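Local coordinates for CCHC-type domain-containing protein (Trypanosoma brucei brucei, PDB 7C45) that binds RNA and probably trims guide RNAs as an RNase D-type 3'-5' exonuclease, with a metal-binding exonuclease site and two CCHC zinc sites, at residues S6-I11 / I195-N200; T30-A35 / A62-K67. One frame throughout, in Å; residues are numbered along the deposited sequence.

Interaction 1. Residues S6-I11 / I195-N200; sequences SSSSMI and ILLLSN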
loop_
_atom_site.group_PDB
_atom_site.type_symbol
_atom_site.label_atom_id
_atom_site.label_comp_id
_atom_site.label_asym_id
_atom_site.label_seq_id
_atom_site.Cartn_x
_atom_site.Cartn_y
_atom_site.Cartn_z
ATOM N N SER A 6 -2.253 9.280 17.411
ATOM C CA SER A 6 -1.082 10.008 17.886
ATOM C C SER A 6 0.197 9.450 17.270
ATOM O O SER A 6 1.096 10.212 16.894
ATOM C CB SER A 6 -1.026 9.950 19.414
ATOM O OG SER A 6 -2.288 10.300 19.989
ATOM N N SER A 7 0.294 8.121 17.158
ATOM C CA SER A 7 1.428 7.498 16.481
ATOM C C SER A 7 1.555 7.962 15.037
ATOM O O SER A 7 2.659 7.971 14.479
ATOM C CB SER A 7 1.291 5.976 16.503
ATOM O OG SER A 7 1.399 5.460 17.807
ATOM N N SER A 8 0.444 8.330 14.407
ATOM C CA SER A 8 0.506 8.759 13.016
ATOM C C SER A 8 1.263 10.076 12.875
ATOM O O SER A 8 1.996 10.278 11.905
ATOM C CB SER A 8 -0.908 8.881 12.450
ATOM O OG SER A 8 -1.628 7.675 12.655
ATOM N N SER A 9 1.090 10.988 13.826
ATOM C CA SER A 9 1.755 12.279 13.716
ATOM C C SER A 9 3.264 12.124 13.800
ATOM O O SER A 9 3.999 12.823 13.105
ATOM C CB SER A 9 1.231 13.221 14.796
ATOM O OG SER A 9 -0.107 13.578 14.493
ATOM N N MET A 10 3.746 11.202 14.632
ATOM C CA MET A 10 5.184 10.972 14.700
ATOM C C MET A 10 5.704 10.420 13.379
ATOM O O MET A 10 6.704 10.904 12.841
ATOM C CB MET A 10 5.516 10.011 15.841
ATOM N N ILE A 11 5.020 9.409 12.840
ATOM C CA ILE A 11 5.483 8.752 11.621
ATOM C C ILE A 11 5.522 9.736 10.458
ATOM O O ILE A 11 6.431 9.696 9.621
ATOM C CB ILE A 11 4.579 7.546 11.310
ATOM C CG1 ILE A 11 4.697 6.494 12.401
ATOM C CG2 ILE A 11 4.896 6.965 9.915
ATOM C CD1 ILE A 11 3.691 5.344 12.227
ATOM N N ILE A 195 2.035 3.692 4.665
ATOM C CA ILE A 195 1.889 2.261 4.878
ATOM C C ILE A 195 2.121 1.907 6.339
ATOM O O ILE A 195 1.366 1.130 6.928
ATOM C CB ILE A 195 2.847 1.490 3.955
ATOM C CG1 ILE A 195 2.359 1.644 2.517
ATOM C CG2 ILE A 195 2.876 0.026 4.362
ATOM C CD1 ILE A 195 3.364 1.151 1.424
ATOM N N LEU A 196 3.189 2.440 6.937
ATOM C CA LEU A 196 3.482 2.067 8.313
ATOM C C LEU A 196 2.395 2.585 9.249
ATOM O O LEU A 196 1.936 1.868 10.143
ATOM C CB LEU A 196 4.876 2.575 8.711
ATOM C CG LEU A 196 5.407 2.126 10.080
ATOM C CD1 LEU A 196 5.659 0.633 10.096
ATOM C CD2 LEU A 196 6.672 2.892 10.498
ATOM N N LEU A 197 1.923 3.802 9.026
ATOM C CA LEU A 197 0.892 4.303 9.925
ATOM C C LEU A 197 -0.417 3.550 9.724
ATOM O O LEU A 197 -1.144 3.292 10.693
ATOM C CB LEU A 197 0.716 5.804 9.749
ATOM C CG LEU A 197 -0.036 6.462 8.602
ATOM C CD1 LEU A 197 -1.547 6.539 8.867
ATOM C CD2 LEU A 197 0.538 7.836 8.354
ATOM N N LEU A 198 -0.726 3.168 8.473
ATOM C CA LEU A 198 -1.935 2.390 8.223
ATOM C C LEU A 198 -1.898 1.049 8.926
ATOM O O LEU A 198 -2.952 0.532 9.328
ATOM C CB LEU A 198 -2.119 2.169 6.723
ATOM C CG LEU A 198 -2.710 3.392 6.008
ATOM C CD1 LEU A 198 -2.646 3.212 4.492
ATOM C CD2 LEU A 198 -4.149 3.672 6.475
ATOM N N SER A 199 -0.710 0.445 9.037
ATOM C CA SER A 199 -0.600 -0.838 9.722
ATOM C C SER A 199 -1.019 -0.719 11.176
ATOM O O SER A 199 -1.528 -1.682 11.746
ATOM C CB SER A 199 0.820 -1.392 9.635
ATOM O OG SER A 199 1.711 -0.598 10.404
ATOM N N ASN A 200 -0.847 0.462 11.773
ATOM C CA ASN A 200 -1.257 0.654 13.163
ATOM C C ASN A 200 -2.764 0.574 13.308
ATOM O O ASN A 200 -3.270 0.192 14.369
ATOM C CB ASN A 200 -0.763 2.003 13.685
ATOM C CG ASN A 200 0.726 2.005 13.987
ATOM O OD1 ASN A 200 1.327 0.952 14.224
ATOM N ND2 ASN A 200 1.323 3.191 13.991
#
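The N-terminal helix 4-12 packs antiparallel against helix 182-202 of the RNase H-clan exonuclease fold. It lies alongside that long helix, which supplies the metal ligand Asp191 one turn before Ile195, and runs the opposite way. The two segments run at 168°, with their axes 9.5 Å apart. The backbones come nearest at Ser8 and Leu197, whose CA atoms are 5.4 Å apart.

Ile11 fills the middle of the interface. Its CG1 stands beside the backbone N, anti to the carbonyl carbon, and chi2 is extended (173°), so CD1 points straight into the partner helix. There CD1 sits over the backbone of Leu197, 3.8 Å from its CA. CD2 of Leu196 touches the same methyl at 4.2 Å.

Leu197 has CG in the crowded position between backbone N and carbonyl carbon (chi1 77°). Its CD1 comes alongside OG of Ser8 at 4.0 Å. Ser8 OG bonds to the carbonyl O of Ala4, one turn back in its own helix, and weakly to OH of Tyr201, the residue after Asn200 on helix 182-202.

Asn200 closes the more open end of the contact. It meets Ile11 tip to tip. Its ND2 lies 3.7 Å from CD1 of Ile11 and 3.8 Å from CB of Ser7.

Interaction 2. Residues T30-A35 / A62-K67; sequences TSLQGA and ACSDAK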
loop_
_atom_site.group_PDB
_atom_site.type_symbol
_atom_site.label_atom_id
_atom_site.label_comp_id
_atom_site.label_asym_id
_atom_site.label_seq_id
_atom_site.Cartn_x
_atom_site.Cartn_y
_atom_site.Cartn_z
ATOM N N THR A 30 21.600 -2.822 8.793
ATOM C CA THR A 30 21.634 -3.105 10.231
ATOM C C THR A 30 20.384 -2.572 10.941
ATOM O O THR A 30 19.832 -3.243 11.816
ATOM C CB THR A 30 22.897 -2.532 10.864
ATOM O OG1 THR A 30 24.042 -3.054 10.202
ATOM C CG2 THR A 30 22.966 -2.914 12.328
ATOM N N SER A 31 19.907 -1.382 10.575
ATOM C CA SER A 31 18.683 -0.865 11.193
ATOM C C SER A 31 17.488 -1.756 10.890
ATOM O O SER A 31 16.763 -2.186 11.795
ATOM C CB SER A 31 18.406 0.546 10.707
ATOM O OG SER A 31 17.153 0.995 11.188
ATOM N N LEU A 32 17.272 -2.054 9.610
ATOM C CA LEU A 32 16.111 -2.851 9.244
ATOM C C LEU A 32 16.188 -4.252 9.823
ATOM O O LEU A 32 15.151 -4.879 10.057
ATOM C CB LEU A 32 15.983 -2.921 7.724
ATOM C CG LEU A 32 15.733 -1.622 7.010
ATOM C CD1 LEU A 32 15.916 -1.841 5.506
ATOM C CD2 LEU A 32 14.343 -1.079 7.331
ATOM N N GLN A 33 17.403 -4.753 10.075
ATOM C CA GLN A 33 17.559 -6.075 10.676
ATOM C C GLN A 33 16.912 -6.183 12.046
ATOM O O GLN A 33 16.558 -7.289 12.474
ATOM C CB GLN A 33 19.034 -6.431 10.791
ATOM C CG GLN A 33 19.563 -6.998 9.519
ATOM C CD GLN A 33 21.029 -7.305 9.582
ATOM O OE1 GLN A 33 21.757 -6.780 10.413
ATOM N NE2 GLN A 33 21.479 -8.155 8.674
ATOM N N GLY A 34 16.795 -5.081 12.770
ATOM C CA GLY A 34 16.116 -5.082 14.053
ATOM C C GLY A 34 14.629 -4.786 14.005
ATOM O O GLY A 34 14.014 -4.581 15.051
ATOM N N ALA A 35 14.024 -4.741 12.823
ATOM C CA ALA A 35 12.607 -4.421 12.739
ATOM C C ALA A 35 11.736 -5.660 12.918
ATOM O O ALA A 35 12.150 -6.799 12.677
ATOM C CB ALA A 35 12.269 -3.784 11.390
ATOM N N ALA A 62 11.928 2.178 2.276
ATOM C CA ALA A 62 11.653 1.335 3.433
ATOM C C ALA A 62 11.450 2.196 4.668
ATOM O O ALA A 62 12.186 3.160 4.898
ATOM C CB ALA A 62 12.774 0.342 3.712
ATOM N N CYS A 63 10.479 1.815 5.477
ATOM C CA CYS A 63 10.241 2.506 6.739
ATOM C C CYS A 63 9.805 1.453 7.740
ATOM O O CYS A 63 8.803 0.776 7.500
ATOM C CB CYS A 63 9.182 3.583 6.565
ATOM S SG CYS A 63 8.941 4.614 8.044
ATOM N N SER A 64 10.567 1.293 8.825
ATOM C CA SER A 64 10.351 0.204 9.767
ATOM C C SER A 64 10.061 0.741 11.162
ATOM O O SER A 64 10.213 1.926 11.448
ATOM C CB SER A 64 11.561 -0.733 9.817
ATOM O OG SER A 64 12.461 -0.346 10.846
ATOM N N ASP A 65 9.628 -0.163 12.032
ATOM C CA ASP A 65 9.427 0.187 13.433
ATOM C C ASP A 65 10.737 0.268 14.219
ATOM O O ASP A 65 10.697 0.571 15.410
ATOM C CB ASP A 65 8.474 -0.819 14.086
ATOM C CG ASP A 65 9.018 -2.238 14.060
ATOM O OD1 ASP A 65 9.783 -2.573 13.151
ATOM O OD2 ASP A 65 8.691 -3.021 14.973
ATOM N N ALA A 66 11.893 0.024 13.593
ATOM C CA ALA A 66 13.172 0.065 14.303
ATOM C C ALA A 66 13.822 1.449 14.316
ATOM O O ALA A 66 14.817 1.640 15.029
ATOM C CB ALA A 66 14.160 -0.948 13.682
ATOM N N LYS A 67 13.286 2.424 13.563
ATOM C CA LYS A 67 13.974 3.701 13.472
ATOM C C LYS A 67 13.070 4.732 12.809
ATOM O O LYS A 67 12.370 4.408 11.841
ATOM C CB LYS A 67 15.291 3.530 12.711
ATOM C CG LYS A 67 16.154 4.765 12.696
ATOM C CD LYS A 67 17.383 4.599 11.846
ATOM C CE LYS A 67 18.542 5.374 12.437
ATOM N NZ LYS A 67 18.697 5.099 13.899
HETATM O O HOH W 1 14.635 0.947 10.072
#
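The C-terminal end of helix 22-33 and the turn after it rest on the end of strand 57-64 and the type I beta turn from Ser64 to Lys67. This joins a helix to the central mixed sheet of the exonuclease fold.

Leu32 carries the buried half. Its CB does not aim at the strand. CG lies anti to the carbonyl carbon (chi1 -64°) and brings the end inward. The second torsion (chi2 169°) sets CD1 anti to CA, so CD2 is the branch that touches. CD2 meets CB of Ser64 at 3.7 Å and CB of Ala62 at 4.2 Å. The side chain also packs on Phe73 and Ile38 of the sheet and on Met87 and Leu90 of helix 80-92, so it is part of a larger apolar core.

Ala35 continues this packing. Its CB lies 3.5 Å from both CB and OG of Ser64. OD1 of Asp65 passes close by, but its bonds go to the backbone N of Arg36 and Ser37. This carboxylate thus holds the chain just after Ala35 against the turn.

On the outer side, CB of Ala66 comes to 3.4 Å from the carbonyl O of Ser31. OG of Ser31, anti to its backbone N, lies alongside the aliphatic part of Lys67, 3.5 Å from CB.

Ser64 OG forms an ST turn: it accepts from the backbone N of Ala66 at 2.8 Å, with an angle of 160° at the hydrogen. A water joins the same OG, at 2.6 Å, to OG of Ser31. Within the two segments the polar link is this water. Ser64 OG is buried and gripped by both bonds, so one hydroxyl serves the turn's shape and its link to Ser31.

Overall arrangement
Interaction 1 brings the N-terminal helix 4-12 onto helix 182-202; interaction 2 joins two elements within the exonuclease fold. Interaction 1 is the more buried and joins helix to helix; interaction 2 is only partly buried and joins a helix end to a strand and its turn. They share no helix or strand, but they touch: CD2 of Leu196 lies 3.8 Å from SG of Cys63, on the face of the strand turned away from helix 22-33. Helix 182-202 and helix 22-33 therefore pack on different sides of strand 57-64. Interaction 1 is mostly van der Waals packing centred on CD1 of Ile11, with serine and asparagine groups beside it. Interaction 2 grades from apolar packing to a bridging water and exposed turn residues.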